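Local coordinates for IroE-like serine hydrolase (Shewanella oneidensis, PDB 3GFF), which probably hydrolyses ester bonds, as a serine hydrolase that resembles IroE and belongs to the esterase D family, at residues A[14-19]-A[23-28]; A[79-84]-A[115-120]; A[153-158]-A[193-198]. All blocks are in the same frame, centred on the assembly; numbering follows the deposited sequence.

Interaction 1 of 3, residues A[14-19]-A[23-28]; sequences SKRLES and KETREY
The side chain of Lys15 lies along the ring of Tyr28, both pointing the same way, and its CB sits over one ring face, 3.3 Å from the Tyr28 centroid and 17° off the ring normal: a CH-pi contact. Tyr28 reaches this place because its CG lies between the backbone N and the carbonyl carbon (chi1 67°), which swings the ring across to the partner strand. There the ring edge meets Leu17, with Leu17 CB 4.0 Å from Tyr28 CE1. Leu125 of helix 114-132 touches both Leu17 and Tyr28, so this face of the hairpin is turned to that helix.

Arg16, Glu27, Glu18 and Thr25 occupy the other face. Thr25 OG1 donates to Glu18 OE2 at 3.0 Å, on the syn side of the carboxylate and 16° out of its plane; a bend at chi2 of Glu18 brings its carboxylate across to the Thr25 hydroxyl. Arg16 and Glu27 run alongside each other, placed to pair opposite charges, but their ends are modelled too close and the salt bridge is doubtful.

Between the two faces, the backbones pair at Lys15-Tyr28, Leu17-Arg26 and Ser19-Glu24; Leu17 N to Arg26 O measures 2.9 Å and Arg26 N to Leu17 O 2.8 Å. At the turn, Ser19 N reaches Glu24 O at 2.8 Å, while Ser19 O takes Glu24 N and, weakly, Lys23 N. Lys23, with positive phi, and Glu24 both face Ser19, a G1 beta bulge closing an antiparallel beta hairpin at the edge of the mixed sheet of this alpha/beta-hydrolase family member.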
ATOM      1  N   SER A  14       7.763  21.017   5.265  1.00 31.14           N
ATOM      2  CA  SER A  14       8.516  20.712   6.480  1.00 31.32           C
ATOM      3  C   SER A  14       8.337  21.840   7.505  1.00 30.01           C
ATOM      4  O   SER A  14       8.697  22.984   7.262  1.00 29.45           O
ATOM      5  CB  SER A  14       9.997  20.502   6.174  1.00 32.38           C
ATOM      6  OG  SER A  14      10.765  20.704   7.355  1.00 34.48           O
ATOM      7  N   LYS A  15       7.833  21.478   8.671  1.00 29.30           N
ATOM      8  CA  LYS A  15       7.501  22.416   9.723  1.00 29.25           C
ATOM      9  C   LYS A  15       8.248  22.250  11.045  1.00 29.04           C
ATOM     10  O   LYS A  15       8.782  21.181  11.343  1.00 27.26           O
ATOM     11  CB  LYS A  15       6.006  22.263  10.003  1.00 30.36           C
ATOM     12  CG  LYS A  15       5.144  23.452   9.687  1.00 32.47           C
ATOM     13  CD  LYS A  15       5.084  23.895   8.262  1.00 33.07           C
ATOM     14  CE  LYS A  15       4.542  25.307   8.253  1.00 34.29           C
ATOM     15  NZ  LYS A  15       5.496  26.236   8.971  1.00 35.21           N
ATOM     16  N   ARG A  16       8.241  23.322  11.844  1.00 29.15           N
ATOM     17  CA  ARG A  16       8.813  23.325  13.197  1.00 30.80           C
ATOM     18  C   ARG A  16       7.948  24.100  14.182  1.00 30.22           C
ATOM     19  O   ARG A  16       7.386  25.159  13.859  1.00 29.70           O
ATOM     20  CB  ARG A  16      10.211  23.948  13.240  1.00 33.22           C
ATOM     21  CG  ARG A  16      11.276  23.002  12.808  1.00 35.96           C
ATOM     22  CD  ARG A  16      12.477  23.722  12.265  1.00 38.30           C
ATOM     23  NE  ARG A  16      13.240  22.793  11.436  1.00 39.98           N
ATOM     24  CZ  ARG A  16      14.434  22.282  11.735  1.00 41.16           C
ATOM     25  NH1 ARG A  16      15.077  22.656  12.851  1.00 41.92           N
ATOM     26  NH2 ARG A  16      15.012  21.421  10.877  1.00 40.59           N
ATOM     27  N   LEU A  17       7.895  23.578  15.400  1.00 28.60           N
ATOM     28  CA  LEU A  17       7.180  24.204  16.482  1.00 27.97           C
ATOM     29  C   LEU A  17       8.035  24.121  17.755  1.00 27.54           C
ATOM     30  O   LEU A  17       8.529  23.034  18.128  1.00 27.97           O
ATOM     31  CB  LEU A  17       5.861  23.439  16.652  1.00 27.82           C
ATOM     32  CG  LEU A  17       4.747  23.950  17.545  1.00 28.15           C
ATOM     33  CD1 LEU A  17       3.487  23.144  17.305  1.00 27.81           C
ATOM     34  CD2 LEU A  17       5.174  23.859  18.989  1.00 29.86           C
ATOM     35  N   GLU A  18       8.212  25.250  18.424  1.00 27.60           N
ATOM     36  CA  GLU A  18       8.923  25.264  19.704  1.00 27.92           C
ATOM     37  C   GLU A  18       7.929  24.792  20.750  1.00 26.61           C
ATOM     38  O   GLU A  18       6.978  25.493  21.021  1.00 28.31           O
ATOM     39  CB  GLU A  18       9.443  26.656  20.062  1.00 28.17           C
ATOM     40  CG  GLU A  18      10.554  27.170  19.164  1.00 29.70           C
ATOM     41  CD  GLU A  18      11.735  26.195  19.031  1.00 31.35           C
ATOM     42  OE1 GLU A  18      12.549  26.061  19.993  1.00 32.57           O
ATOM     43  OE2 GLU A  18      11.861  25.577  17.948  1.00 31.43           O
ATOM     44  N   SER A  19       8.126  23.593  21.311  1.00 25.13           N
ATOM     45  CA  SER A  19       7.224  23.081  22.339  1.00 23.92           C
ATOM     46  C   SER A  19       7.633  23.630  23.678  1.00 23.59           C
ATOM     47  O   SER A  19       8.695  23.306  24.173  1.00 24.54           O
ATOM     48  CB  SER A  19       7.219  21.549  22.427  1.00 24.65           C
ATOM     49  OG  SER A  19       6.374  21.115  23.485  1.00 22.81           O
ATOM     50  N   LYS A  23       9.665  21.476  26.112  1.00 23.10           N
ATOM     51  CA  LYS A  23      10.926  22.216  26.287  1.00 24.70           C
ATOM     52  C   LYS A  23      11.960  21.840  25.204  1.00 24.53           C
ATOM     53  O   LYS A  23      13.158  21.702  25.465  1.00 24.86           O
ATOM     54  CB  LYS A  23      11.470  22.009  27.717  1.00 25.30           C
ATOM     55  CG  LYS A  23      12.317  23.163  28.247  1.00 26.20           C
ATOM     56  CD  LYS A  23      12.838  22.949  29.684  1.00 25.86           C
ATOM     57  CE  LYS A  23      13.344  24.272  30.331  1.00 26.53           C
ATOM     58  NZ  LYS A  23      14.490  24.984  29.632  1.00 25.92           N
ATOM     59  N   GLU A  24      11.473  21.698  23.974  1.00 24.56           N
ATOM     60  CA  GLU A  24      12.310  21.351  22.819  1.00 24.26           C
ATOM     61  C   GLU A  24      11.649  21.803  21.534  1.00 23.27           C
ATOM     62  O   GLU A  24      10.482  22.181  21.510  1.00 23.41           O
ATOM     63  CB  GLU A  24      12.554  19.821  22.755  1.00 23.41           C
ATOM     64  CG  GLU A  24      11.287  18.996  22.643  1.00 24.40           C
ATOM     65  CD  GLU A  24      11.488  17.470  22.774  1.00 25.27           C
ATOM     66  OE1 GLU A  24      12.537  17.005  23.261  1.00 26.85           O
ATOM     67  OE2 GLU A  24      10.555  16.728  22.430  1.00 24.17           O
ATOM     68  N   THR A  25      12.427  21.758  20.466  1.00 22.39           N
ATOM     69  CA  THR A  25      11.943  21.991  19.126  1.00 21.57           C
ATOM     70  C   THR A  25      11.339  20.681  18.654  1.00 22.23           C
ATOM     71  O   THR A  25      11.935  19.617  18.839  1.00 20.73           O
ATOM     72  CB  THR A  25      13.098  22.316  18.186  1.00 21.66           C
ATOM     73  OG1 THR A  25      13.819  23.423  18.721  1.00 20.11           O
ATOM     74  CG2 THR A  25      12.581  22.660  16.768  1.00 21.18           C
ATOM     75  N   ARG A  26      10.145  20.765  18.083  1.00 21.93           N
ATOM     76  CA  ARG A  26       9.467  19.631  17.533  1.00 23.16           C
ATOM     77  C   ARG A  26       9.298  19.818  16.020  1.00 23.80           C
ATOM     78  O   ARG A  26       8.852  20.855  15.577  1.00 24.54           O
ATOM     79  CB  ARG A  26       8.106  19.416  18.227  1.00 24.42           C
ATOM     80  CG  ARG A  26       8.156  18.597  19.507  1.00 25.87           C
ATOM     81  CD  ARG A  26       8.886  17.281  19.211  1.00 27.62           C
ATOM     82  NE  ARG A  26       8.596  16.212  20.140  1.00 29.55           N
ATOM     83  CZ  ARG A  26       8.048  15.041  19.845  1.00 31.04           C
ATOM     84  NH1 ARG A  26       7.754  14.669  18.622  1.00 31.43           N
ATOM     85  NH2 ARG A  26       7.845  14.185  20.813  1.00 32.85           N
ATOM     86  N   GLU A  27       9.674  18.802  15.246  1.00 24.54           N
ATOM     87  CA  GLU A  27       9.521  18.815  13.796  1.00 25.73           C
ATOM     88  C   GLU A  27       8.350  17.960  13.347  1.00 23.20           C
ATOM     89  O   GLU A  27       7.952  16.961  13.996  1.00 21.72           O
ATOM     90  CB  GLU A  27      10.811  18.354  13.092  1.00 27.09           C
ATOM     91  CG  GLU A  27      11.935  19.350  13.249  1.00 29.72           C
ATOM     92  CD  GLU A  27      13.244  18.897  12.620  1.00 31.30           C
ATOM     93  OE1 GLU A  27      13.472  17.677  12.429  1.00 34.33           O
ATOM     94  OE2 GLU A  27      14.065  19.788  12.331  1.00 35.03           O
ATOM     95  N   TYR A  28       7.767  18.394  12.246  1.00 21.33           N
ATOM     96  CA  TYR A  28       6.658  17.688  11.647  1.00 22.59           C
ATOM     97  C   TYR A  28       6.529  18.035  10.168  1.00 21.66           C
ATOM     98  O   TYR A  28       7.077  19.030   9.697  1.00 19.75           O
ATOM     99  CB  TYR A  28       5.361  17.962  12.418  1.00 22.89           C
ATOM    100  CG  TYR A  28       4.827  19.365  12.367  1.00 23.11           C
ATOM    101  CD1 TYR A  28       5.233  20.311  13.289  1.00 23.32           C
ATOM    102  CD2 TYR A  28       3.882  19.732  11.425  1.00 22.31           C
ATOM    103  CE1 TYR A  28       4.710  21.578  13.276  1.00 24.04           C
ATOM    104  CE2 TYR A  28       3.358  20.994  11.402  1.00 23.31           C
ATOM    105  CZ  TYR A  28       3.761  21.913  12.338  1.00 23.39           C
ATOM    106  OH  TYR A  28       3.279  23.197  12.312  1.00 24.53           O
TER

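Interaction 2 of 3, residues A[79-84]-A[115-120]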
ATOM      1  N   VAL A  79      -0.736  14.967   8.674  1.00 23.54           N
ATOM      2  CA  VAL A  79       0.284  15.505   9.552  1.00 23.85           C
ATOM      3  C   VAL A  79       1.156  14.357  10.079  1.00 23.98           C
ATOM      4  O   VAL A  79       0.652  13.488  10.747  1.00 23.98           O
ATOM      5  CB  VAL A  79      -0.320  16.278  10.741  1.00 23.11           C
ATOM      6  CG1 VAL A  79       0.806  16.797  11.656  1.00 22.63           C
ATOM      7  CG2 VAL A  79      -1.105  17.442  10.222  1.00 23.11           C
ATOM      8  N   GLY A  80       2.448  14.354   9.729  1.00 24.51           N
ATOM      9  CA  GLY A  80       3.420  13.367  10.229  1.00 25.26           C
ATOM     10  C   GLY A  80       4.242  13.976  11.364  1.00 25.15           C
ATOM     11  O   GLY A  80       4.882  15.019  11.192  1.00 22.82           O
ATOM     12  N   ILE A  81       4.230  13.338  12.528  1.00 25.17           N
ATOM     13  CA  ILE A  81       4.947  13.876  13.687  1.00 25.41           C
ATOM     14  C   ILE A  81       6.283  13.154  13.885  1.00 24.89           C
ATOM     15  O   ILE A  81       6.328  11.944  14.037  1.00 24.94           O
ATOM     16  CB  ILE A  81       4.061  13.812  14.977  1.00 25.78           C
ATOM     17  CG1 ILE A  81       2.697  14.424  14.702  1.00 24.89           C
ATOM     18  CG2 ILE A  81       4.718  14.556  16.188  1.00 24.56           C
ATOM     19  CD1 ILE A  81       1.744  14.291  15.852  1.00 24.12           C
ATOM     20  N   HIS A  82       7.391  13.886  13.869  1.00 25.02           N
ATOM     21  CA  HIS A  82       8.658  13.221  14.067  1.00 27.24           C
ATOM     22  C   HIS A  82       8.911  13.048  15.537  1.00 28.16           C
ATOM     23  O   HIS A  82       8.399  13.809  16.343  1.00 26.89           O
ATOM     24  CB  HIS A  82       9.839  13.966  13.464  1.00 29.24           C
ATOM     25  CG  HIS A  82       9.732  14.145  11.999  1.00 30.06           C
ATOM     26  ND1 HIS A  82      10.638  14.883  11.282  1.00 31.64           N
ATOM     27  CD2 HIS A  82       8.789  13.731  11.118  1.00 31.37           C
ATOM     28  CE1 HIS A  82      10.288  14.876  10.006  1.00 32.80           C
ATOM     29  NE2 HIS A  82       9.164  14.189   9.881  1.00 31.62           N
ATOM     30  N   ASN A  83       9.717  12.037  15.848  1.00 28.20           N
ATOM     31  CA  ASN A  83      10.163  11.756  17.184  1.00 27.91           C
ATOM     32  C   ASN A  83      11.463  12.464  17.566  1.00 27.90           C
ATOM     33  O   ASN A  83      12.284  12.855  16.728  1.00 27.26           O
ATOM     34  CB  ASN A  83      10.414  10.256  17.339  1.00 27.93           C
ATOM     35  CG  ASN A  83       9.158   9.478  17.518  1.00 27.54           C
ATOM     36  OD1 ASN A  83       8.356   9.796  18.384  1.00 29.61           O
ATOM     37  ND2 ASN A  83       8.998   8.423  16.752  1.00 26.83           N
ATOM     38  N   THR A  84      11.609  12.652  18.869  1.00 27.56           N
ATOM     39  CA  THR A  84      12.865  13.091  19.442  1.00 26.07           C
ATOM     40  C   THR A  84      13.146  11.903  20.401  1.00 26.28           C
ATOM     41  O   THR A  84      13.846  10.957  20.031  1.00 25.57           O
ATOM     42  CB  THR A  84      12.724  14.433  20.125  1.00 25.83           C
ATOM     43  OG1 THR A  84      11.829  14.313  21.226  1.00 26.26           O
ATOM     44  CG2 THR A  84      12.192  15.495  19.137  1.00 24.84           C
ATOM     45  N   GLY A 115       1.430  11.074  28.248  1.00 22.70           N
ATOM     46  CA  GLY A 115       0.446  12.092  28.686  1.00 23.19           C
ATOM     47  C   GLY A 115       0.806  13.469  28.210  1.00 23.62           C
ATOM     48  O   GLY A 115      -0.010  14.185  27.615  1.00 24.81           O
ATOM     49  N   ARG A 116       2.058  13.819  28.459  1.00 23.91           N
ATOM     50  CA  ARG A 116       2.606  15.103  28.069  1.00 24.05           C
ATOM     51  C   ARG A 116       2.761  15.273  26.571  1.00 21.51           C
ATOM     52  O   ARG A 116       2.575  16.374  26.077  1.00 21.33           O
ATOM     53  CB  ARG A 116       3.916  15.359  28.821  1.00 25.31           C
ATOM     54  CG  ARG A 116       3.624  15.554  30.329  1.00 28.10           C
ATOM     55  CD  ARG A 116       4.652  14.948  31.288  1.00 30.17           C
ATOM     56  NE  ARG A 116       5.816  15.697  31.798  1.00 31.74           N
ATOM     57  CZ  ARG A 116       6.227  16.939  31.505  1.00 32.41           C
ATOM     58  NH1 ARG A 116       5.624  17.748  30.621  1.00 32.70           N
ATOM     59  NH2 ARG A 116       7.316  17.374  32.133  1.00 31.14           N
ATOM     60  N   PHE A 117       3.136  14.216  25.869  1.00 20.75           N
ATOM     61  CA  PHE A 117       3.216  14.254  24.418  1.00 20.38           C
ATOM     62  C   PHE A 117       1.807  14.475  23.807  1.00 21.12           C
ATOM     63  O   PHE A 117       1.659  15.235  22.825  1.00 18.53           O
ATOM     64  CB  PHE A 117       3.931  13.005  23.895  1.00 22.09           C
ATOM     65  CG  PHE A 117       3.866  12.823  22.406  1.00 22.31           C
ATOM     66  CD1 PHE A 117       4.663  13.561  21.567  1.00 23.92           C
ATOM     67  CD2 PHE A 117       3.016  11.874  21.847  1.00 23.30           C
ATOM     68  CE1 PHE A 117       4.619  13.358  20.192  1.00 23.20           C
ATOM     69  CE2 PHE A 117       2.956  11.685  20.483  1.00 22.48           C
ATOM     70  CZ  PHE A 117       3.742  12.426  19.657  1.00 22.81           C
ATOM     71  N   LEU A 118       0.778  13.819  24.366  1.00 21.64           N
ATOM     72  CA  LEU A 118      -0.594  14.067  23.930  1.00 22.09           C
ATOM     73  C   LEU A 118      -0.976  15.528  24.239  1.00 22.89           C
ATOM     74  O   LEU A 118      -1.658  16.194  23.451  1.00 23.21           O
ATOM     75  CB  LEU A 118      -1.583  13.091  24.584  1.00 22.89           C
ATOM     76  CG  LEU A 118      -1.608  11.702  23.935  1.00 24.21           C
ATOM     77  CD1 LEU A 118      -2.197  10.635  24.889  1.00 23.20           C
ATOM     78  CD2 LEU A 118      -2.361  11.797  22.558  1.00 22.39           C
ATOM     79  N   ASP A 119      -0.551  16.027  25.396  1.00 24.21           N
ATOM     80  CA  ASP A 119      -0.809  17.432  25.748  1.00 23.65           C
ATOM     81  C   ASP A 119      -0.153  18.343  24.721  1.00 24.64           C
ATOM     82  O   ASP A 119      -0.724  19.369  24.314  1.00 27.82           O
ATOM     83  CB  ASP A 119      -0.277  17.751  27.128  1.00 24.32           C
ATOM     84  CG  ASP A 119      -1.095  17.108  28.237  1.00 24.10           C
ATOM     85  OD1 ASP A 119      -2.239  16.660  28.021  1.00 22.59           O
ATOM     86  OD2 ASP A 119      -0.568  17.039  29.332  1.00 24.69           O
ATOM     87  N   PHE A 120       1.059  17.985  24.308  1.00 24.74           N
ATOM     88  CA  PHE A 120       1.768  18.703  23.229  1.00 22.56           C
ATOM     89  C   PHE A 120       0.924  18.801  21.950  1.00 21.28           C
ATOM     90  O   PHE A 120       0.854  19.847  21.316  1.00 20.29           O
ATOM     91  CB  PHE A 120       3.138  18.073  22.941  1.00 21.81           C
ATOM     92  CG  PHE A 120       3.592  18.225  21.480  1.00 21.41           C
ATOM     93  CD1 PHE A 120       3.989  19.459  20.969  1.00 21.43           C
ATOM     94  CD2 PHE A 120       3.627  17.109  20.621  1.00 21.96           C
ATOM     95  CE1 PHE A 120       4.407  19.598  19.625  1.00 21.30           C
ATOM     96  CE2 PHE A 120       4.013  17.248  19.248  1.00 20.89           C
ATOM     97  CZ  PHE A 120       4.397  18.504  18.771  1.00 21.63           C
TER
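Ile81, the last residue of strand 77-81, directs its side chain from an extended backbone (phi/psi -101°/122°) at one side of helix 114-132, where Phe117 and Phe120, a single helical turn apart, both point back at the strand. A single methyl carries the contact. Ile81 CG2 lies 4.2 Å from Phe117 CE1 and 4.1 Å from Phe120 CE2, in each case at the ring edge and near the ring plane. That methyl is anti to the backbone N of Ile81, whereas CG1 is anti to the carbonyl carbon (chi1 -51°); CG1 and CD1 make none of the close contacts with the two rings, which CG2 alone provides. The two rings are approached differently: Ile81 and Phe120 run antiparallel, flank to flank, while Phe117 crosses Ile81 at an angle. No hydrogen bond joins the segments, and the 114 Å² they bury together comes chiefly from these three buried residues. Arg26 of strand 24-31 touches all three, and Ile121 and Leu125, further along the helix, also meet Ile81. Strand 77-81 lies in the sheet between strands 24-31 and 43-48, with Tyr47 of the latter against Ile81, so the contact seats helix 114-132 on the sheet.

Interaction 3 of 3, residues A[153-158]-A[193-198]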
ATOM      1  N   GLU A 153      -3.841   5.341  24.895  1.00 22.79           N
ATOM      2  CA  GLU A 153      -3.858   6.300  26.004  1.00 23.26           C
ATOM      3  C   GLU A 153      -4.774   7.520  25.706  1.00 23.58           C
ATOM      4  O   GLU A 153      -5.506   7.996  26.562  1.00 24.96           O
ATOM      5  CB  GLU A 153      -2.421   6.699  26.331  1.00 23.50           C
ATOM      6  CG  GLU A 153      -2.242   7.516  27.589  1.00 23.07           C
ATOM      7  CD  GLU A 153      -2.639   6.778  28.860  1.00 23.48           C
ATOM      8  OE1 GLU A 153      -3.035   5.577  28.811  1.00 23.93           O
ATOM      9  OE2 GLU A 153      -2.567   7.412  29.905  1.00 22.41           O
ATOM     10  N   ALA A 154      -4.769   7.986  24.468  1.00 24.67           N
ATOM     11  CA  ALA A 154      -5.650   9.064  24.032  1.00 23.90           C
ATOM     12  C   ALA A 154      -7.092   8.605  24.278  1.00 23.98           C
ATOM     13  O   ALA A 154      -7.869   9.326  24.899  1.00 23.43           O
ATOM     14  CB  ALA A 154      -5.407   9.399  22.539  1.00 22.65           C
ATOM     15  N   LEU A 155      -7.423   7.389  23.828  1.00 24.45           N
ATOM     16  CA  LEU A 155      -8.738   6.813  24.078  1.00 24.84           C
ATOM     17  C   LEU A 155      -8.913   6.650  25.584  1.00 24.98           C
ATOM     18  O   LEU A 155      -9.852   7.190  26.156  1.00 26.07           O
ATOM     19  CB  LEU A 155      -8.935   5.481  23.310  1.00 25.21           C
ATOM     20  CG  LEU A 155     -10.318   4.776  23.249  1.00 25.84           C
ATOM     21  CD1 LEU A 155     -11.341   5.528  22.406  1.00 25.39           C
ATOM     22  CD2 LEU A 155     -10.180   3.307  22.688  1.00 25.84           C
ATOM     23  N   ARG A 156      -7.957   6.005  26.247  1.00 25.40           N
ATOM     24  CA  ARG A 156      -8.074   5.760  27.685  1.00 25.03           C
ATOM     25  C   ARG A 156      -8.356   7.010  28.527  1.00 25.80           C
ATOM     26  O   ARG A 156      -9.136   6.946  29.500  1.00 27.35           O
ATOM     27  CB  ARG A 156      -6.822   5.061  28.262  1.00 24.61           C
ATOM     28  CG  ARG A 156      -7.097   4.429  29.644  1.00 24.73           C
ATOM     29  CD  ARG A 156      -5.815   3.955  30.354  1.00 24.91           C
ATOM     30  NE  ARG A 156      -5.058   5.098  30.844  1.00 25.44           N
ATOM     31  CZ  ARG A 156      -5.235   5.694  32.023  1.00 25.74           C
ATOM     32  NH1 ARG A 156      -6.122   5.243  32.902  1.00 26.54           N
ATOM     33  NH2 ARG A 156      -4.484   6.740  32.347  1.00 25.71           N
ATOM     34  N   THR A 157      -7.726   8.129  28.168  1.00 24.94           N
ATOM     35  CA  THR A 157      -7.859   9.378  28.929  1.00 23.79           C
ATOM     36  C   THR A 157      -8.833  10.422  28.326  1.00 23.80           C
ATOM     37  O   THR A 157      -8.760  11.614  28.630  1.00 23.62           O
ATOM     38  CB  THR A 157      -6.462   9.983  29.135  1.00 23.96           C
ATOM     39  OG1 THR A 157      -5.870  10.277  27.863  1.00 22.75           O
ATOM     40  CG2 THR A 157      -5.587   8.978  29.851  1.00 23.84           C
ATOM     41  N   ASP A 158      -9.733   9.949  27.470  1.00 25.05           N
ATOM     42  CA  ASP A 158     -10.814  10.732  26.867  1.00 25.03           C
ATOM     43  C   ASP A 158     -10.399  12.034  26.180  1.00 25.02           C
ATOM     44  O   ASP A 158     -11.129  13.003  26.228  1.00 23.51           O
ATOM     45  CB  ASP A 158     -11.883  10.959  27.930  1.00 25.76           C
ATOM     46  CG  ASP A 158     -12.340   9.642  28.557  1.00 25.85           C
ATOM     47  OD1 ASP A 158     -11.903   8.600  28.051  1.00 26.52           O
ATOM     48  OD2 ASP A 158     -13.112   9.643  29.531  1.00 25.76           O
ATOM     49  N   LYS A 193     -17.492   8.612  24.185  1.00 25.87           N
ATOM     50  CA  LYS A 193     -18.234   9.703  23.581  1.00 26.11           C
ATOM     51  C   LYS A 193     -18.110   9.697  22.048  1.00 25.77           C
ATOM     52  O   LYS A 193     -17.450  10.542  21.441  1.00 24.92           O
ATOM     53  CB  LYS A 193     -17.847  11.035  24.242  1.00 26.47           C
ATOM     54  CG  LYS A 193     -18.339  11.126  25.710  1.00 26.89           C
ATOM     55  CD  LYS A 193     -18.332  12.544  26.175  1.00 27.06           C
ATOM     56  CE  LYS A 193     -18.936  12.761  27.552  1.00 26.94           C
ATOM     57  NZ  LYS A 193     -18.114  12.233  28.612  1.00 26.28           N
ATOM     58  N   GLN A 194     -18.792   8.715  21.454  1.00 26.88           N
ATOM     59  CA  GLN A 194     -18.835   8.476  19.997  1.00 25.68           C
ATOM     60  C   GLN A 194     -17.434   8.401  19.422  1.00 25.32           C
ATOM     61  O   GLN A 194     -16.990   9.250  18.622  1.00 24.79           O
ATOM     62  CB  GLN A 194     -19.677   9.537  19.276  1.00 25.87           C
ATOM     63  CG  GLN A 194     -21.127   9.600  19.692  1.00 25.48           C
ATOM     64  CD  GLN A 194     -21.815   8.235  19.722  1.00 26.46           C
ATOM     65  OE1 GLN A 194     -22.174   7.748  20.800  1.00 27.26           O
ATOM     66  NE2 GLN A 194     -22.001   7.621  18.564  1.00 25.08           N
ATOM     67  N   LYS A 195     -16.731   7.372  19.874  1.00 24.47           N
ATOM     68  CA  LYS A 195     -15.379   7.130  19.460  1.00 23.98           C
ATOM     69  C   LYS A 195     -15.332   5.953  18.509  1.00 21.98           C
ATOM     70  O   LYS A 195     -16.312   5.212  18.363  1.00 22.28           O
ATOM     71  CB  LYS A 195     -14.507   6.886  20.688  1.00 23.65           C
ATOM     72  CG  LYS A 195     -14.552   8.025  21.714  1.00 23.42           C
ATOM     73  CD  LYS A 195     -13.873   9.273  21.185  1.00 22.62           C
ATOM     74  CE  LYS A 195     -13.895  10.397  22.169  1.00 22.85           C
ATOM     75  NZ  LYS A 195     -13.083  11.538  21.695  1.00 20.73           N
ATOM     76  N   GLN A 196     -14.204   5.857  17.815  1.00 22.70           N
ATOM     77  CA  GLN A 196     -13.882   4.781  16.867  1.00 22.64           C
ATOM     78  C   GLN A 196     -12.454   4.291  17.065  1.00 22.39           C
ATOM     79  O   GLN A 196     -11.551   5.076  17.258  1.00 22.74           O
ATOM     80  CB  GLN A 196     -14.115   5.214  15.413  1.00 22.75           C
ATOM     81  CG  GLN A 196     -15.640   5.231  15.036  1.00 23.03           C
ATOM     82  CD  GLN A 196     -15.906   5.800  13.640  1.00 22.80           C
ATOM     83  OE1 GLN A 196     -16.056   6.996  13.479  1.00 26.17           O
ATOM     84  NE2 GLN A 196     -16.032   4.941  12.656  1.00 20.61           N
ATOM     85  N   LEU A 197     -12.293   2.972  17.043  1.00 22.50           N
ATOM     86  CA  LEU A 197     -11.017   2.304  17.197  1.00 22.67           C
ATOM     87  C   LEU A 197     -10.937   1.169  16.171  1.00 21.82           C
ATOM     88  O   LEU A 197     -11.881   0.385  16.014  1.00 21.63           O
ATOM     89  CB  LEU A 197     -10.854   1.704  18.605  1.00 23.43           C
ATOM     90  CG  LEU A 197      -9.600   0.815  18.779  1.00 24.33           C
ATOM     91  CD1 LEU A 197      -8.283   1.619  18.710  1.00 23.51           C
ATOM     92  CD2 LEU A 197      -9.691   0.050  20.075  1.00 23.99           C
ATOM     93  N   PHE A 198      -9.826   1.119  15.454  1.00 21.16           N
ATOM     94  CA  PHE A 198      -9.517   0.008  14.539  1.00 20.62           C
ATOM     95  C   PHE A 198      -8.220  -0.561  15.026  1.00 20.81           C
ATOM     96  O   PHE A 198      -7.259   0.193  15.251  1.00 24.87           O
ATOM     97  CB  PHE A 198      -9.375   0.485  13.083  1.00 20.35           C
ATOM     98  CG  PHE A 198      -8.809  -0.566  12.138  1.00 20.79           C
ATOM     99  CD1 PHE A 198      -9.640  -1.482  11.515  1.00 20.46           C
ATOM    100  CD2 PHE A 198      -7.449  -0.601  11.865  1.00 20.70           C
ATOM    101  CE1 PHE A 198      -9.140  -2.435  10.648  1.00 20.43           C
ATOM    102  CE2 PHE A 198      -6.935  -1.537  11.001  1.00 22.24           C
ATOM    103  CZ  PHE A 198      -7.788  -2.471  10.394  1.00 21.81           C
TER
HETATM  104  O   HOH W   1     -13.444  12.975  24.363  1.00 19.34           O
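Glu153 O is gripped twice by Thr157: the backbone N reaches it at 2.7 Å, and so does Thr157 OG1, the two coming from opposite faces of the carbonyl plane. The hydroxyl is placed for this by a chi1 of 61°, which turns it back over the last helical turn. Glu153 is held at its other end too. Arg156 takes its carboxylate side-on, NE to Glu153 OE1 at 2.9 Å and NH2 to Glu153 OE2 at 3.2 Å, both acceptors lying within 6° of the guanidinium plane; Tyr179 adds a hydrogen bond to Glu153 OE1. Two bonds, one to each oxygen, restrain the rotation of the guanidinium and the carboxylate, although the nitrogens sit tilted out of the carboxylate plane.

Across to the strand the contact is apolar and rests on Leu155. Its CD1 lies 3.8 Å from Lys195 CB, the two chains passing one another on opposite headings, and its CD2 meets Leu197 CD2 at 4.2 Å. Leu155 has CG anti to the backbone N (chi1 -171°), and its two methyls divide between the two strand residues. Tyr165 of strand 164-168 and Leu235 of strand 235-241 also touch Leu155.

The Lys195 chain bends at chi2 and then runs extended, carrying NZ to Phe162 O. The same NZ gives to a water, 3.1 Å from Lys195 NZ, which in turn donates to Asp158 O, a bridge between the helix end and the strand.

Asp158, with positive phi, is the C-prime residue of a Schellman motif: Arg159 N bonds to Ala154 O and Asp158 N to Leu155 O. The helix so ended, 146-156, follows a probable nucleophile elbow and packs on the central sheet, as in alpha/beta-hydrolases.

Overall arrangement
The three contacts follow one another along the chain, and all reach the same eight-stranded mixed sheet. Interaction 1 forms its hairpin edge, with 12-19 outermost; interaction 2 involves the next strand inward, 77-81, and helix 114-132; interaction 3 lies near the other edge, on strand 195-201 next to outermost strand 235-241. Interactions 1 and 2 have centres about 10 Å apart and touch directly, Glu24 OE2 meeting Thr84 OG1 at 3.0 Å in a probable hydrogen bond. Interactions 2 and 3 are about 17 Å apart between centres, linked by Leu118 packing on helix 146-156, whereas the centres of 1 and 3 are about 26 Å apart. Together they cover an edge hairpin and two helix-on-sheet contacts of an alpha/beta-hydrolase fold.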